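Local coordinates for protein N-acetyl-beta-D glucosaminidase (Rhizomucor miehei CAU432, PDB 4ZM6) that binds acetyl-CoA in a GCN5-related acetyltransferase region and probably releases N-acetylglucosamine through a family 3 glycoside hydrolase domain, at residues 719-722 and 723-727. Numbering follows the deposited sequence.
Sequences SETW and ELYAF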
loop_
_atom_site.group_PDB
_atom_site.type_symbol
_atom_site.label_atom_id
_atom_site.label_comp_id
_atom_site.label_asym_id
_atom_site.label_seq_id
_atom_site.Cartn_x
_atom_site.Cartn_y
_atom_site.Cartn_z
ATOM N N SER A 719 11.132 36.893 24.816
ATOM C CA SER A 719 12.489 37.303 24.438
ATOM C C SER A 719 13.580 36.566 25.233
ATOM O O SER A 719 14.742 36.584 24.840
ATOM C CB SER A 719 12.658 38.814 24.622
ATOM O OG SER A 719 12.716 39.163 25.998
ATOM N N GLU A 720 13.204 35.942 26.349
ATOM C CA GLU A 720 14.133 35.183 27.190
ATOM C C GLU A 720 14.059 33.663 26.956
ATOM O O GLU A 720 14.750 32.905 27.636
ATOM C CB GLU A 720 13.840 35.463 28.673
ATOM C CG GLU A 720 13.977 36.924 29.101
ATOM C CD GLU A 720 13.354 37.220 30.466
ATOM O OE1 GLU A 720 12.629 36.366 31.032
ATOM O OE2 GLU A 720 13.585 38.330 30.983
ATOM N N THR A 721 13.239 33.215 26.005
ATOM C CA THR A 721 13.056 31.777 25.771
ATOM C C THR A 721 14.397 31.041 25.601
ATOM O O THR A 721 14.609 29.972 26.187
ATOM C CB THR A 721 12.161 31.502 24.540
ATOM O OG1 THR A 721 10.919 32.213 24.662
ATOM C CG2 THR A 721 11.872 30.011 24.408
ATOM N N TRP A 722 15.303 31.623 24.820
ATOM C CA TRP A 722 16.613 31.017 24.578
ATOM C C TRP A 722 17.342 30.606 25.860
ATOM O O TRP A 722 18.043 29.602 25.882
ATOM C CB TRP A 722 17.507 31.946 23.750
ATOM C CG TRP A 722 17.950 33.195 24.458
ATOM C CD1 TRP A 722 17.287 34.390 24.511
ATOM C CD2 TRP A 722 19.163 33.378 25.194
ATOM N NE1 TRP A 722 18.008 35.302 25.239
ATOM C CE2 TRP A 722 19.165 34.710 25.671
ATOM C CE3 TRP A 722 20.248 32.549 25.500
ATOM C CZ2 TRP A 722 20.210 35.229 26.440
ATOM C CZ3 TRP A 722 21.288 33.067 26.264
ATOM C CH2 TRP A 722 21.260 34.394 26.726
ATOM N N GLU A 723 17.169 31.379 26.926
ATOM C CA GLU A 723 17.816 31.083 28.199
ATOM C C GLU A 723 17.276 29.799 28.814
ATOM O O GLU A 723 18.009 29.070 29.468
ATOM C CB GLU A 723 17.615 32.234 29.186
ATOM C CG GLU A 723 18.125 33.580 28.693
ATOM C CD GLU A 723 17.977 34.655 29.741
ATOM O OE1 GLU A 723 18.591 34.505 30.815
ATOM O OE2 GLU A 723 17.240 35.632 29.499
ATOM N N LEU A 724 15.986 29.545 28.616
ATOM C CA LEU A 724 15.350 28.316 29.088
ATOM C C LEU A 724 15.778 27.130 28.225
ATOM O O LEU A 724 16.042 26.048 28.746
ATOM C CB LEU A 724 13.827 28.465 29.074
ATOM C CG LEU A 724 12.991 27.288 29.578
ATOM C CD1 LEU A 724 13.489 26.766 30.916
ATOM C CD2 LEU A 724 11.527 27.692 29.674
ATOM N N TYR A 725 15.848 27.333 26.909
ATOM C CA TYR A 725 16.324 26.287 26.004
ATOM C C TYR A 725 17.807 25.973 26.263
ATOM O O TYR A 725 18.192 24.807 26.351
ATOM C CB TYR A 725 16.096 26.669 24.535
ATOM C CG TYR A 725 14.638 26.769 24.089
ATOM C CD1 TYR A 725 13.583 26.392 24.923
ATOM C CD2 TYR A 725 14.323 27.214 22.802
ATOM C CE1 TYR A 725 12.267 26.476 24.492
ATOM C CE2 TYR A 725 13.010 27.304 22.369
ATOM C CZ TYR A 725 11.986 26.934 23.216
ATOM O OH TYR A 725 10.680 27.028 22.789
ATOM N N ALA A 726 18.629 27.006 26.404
ATOM C CA ALA A 726 20.042 26.825 26.748
ATOM C C ALA A 726 20.202 25.988 28.014
ATOM O O ALA A 726 21.066 25.112 28.084
ATOM C CB ALA A 726 20.717 28.174 26.931
ATOM N N PHE A 727 19.364 26.268 29.006
ATOM C CA PHE A 727 19.357 25.522 30.256
ATOM C C PHE A 727 19.047 24.051 30.008
ATOM O O PHE A 727 19.828 23.178 30.382
ATOM C CB PHE A 727 18.330 26.119 31.207
ATOM C CG PHE A 727 18.191 25.375 32.497
ATOM C CD1 PHE A 727 19.083 25.589 33.532
ATOM C CD2 PHE A 727 17.149 24.479 32.687
ATOM C CE1 PHE A 727 18.947 24.914 34.730
ATOM C CE2 PHE A 727 17.003 23.801 33.886
ATOM C CZ PHE A 727 17.907 24.017 34.910
#
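E720 meets E723 one turn on, where a 3-10 segment runs into the helix 721-731. The carbonyl O of E720 accepts the N-H of E723 at 2.9 Å, an i to i+3 bond whose donor stands above the carbonyl plane. Beside it, OE2 of E723 lies 3.5 Å from CB of E720. OE1 of E723 forms a salt bridge with R755, which probably offsets the like charge of E720, while OE1 of E720 accepts the backbone N-H of K717. T721 comes next, and its branched side chain serves two ends: OG1, anti to the carbonyl carbon (chi1 -53°), hydrogen-bonds back to the carbonyl of P718, whereas CG2 falls anti to the backbone N and rests over one face of the Y725 ring. CG2 of T721 lies 3.5 Å from the centroid of the Y725 ring, a CH-pi contact offset toward the rim. The carbonyl O of T721 takes the N-H of Y725 at 3.0 Å in a regular i to i+4 bond. W722 has CG between the backbone N and the carbonyl carbon (chi1 68°), which folds the indole across its own successor; CG of E723, part of a flexible aliphatic stem suited to a flat surface, lies over the indole face of W722, 3.5 Å from the centroid of its six-membered ring. The carbonyl O of W722 receives the N-H of A726 at 2.7 Å; small A726 suits the exposed side. Within the second acetyltransferase-like region, away from the acetyl-CoA pocket, the start of this helix packs Y725 on helix 736-745, and seats the buried, apolar L724 on strand 751-756 and F727 on strand 763-771.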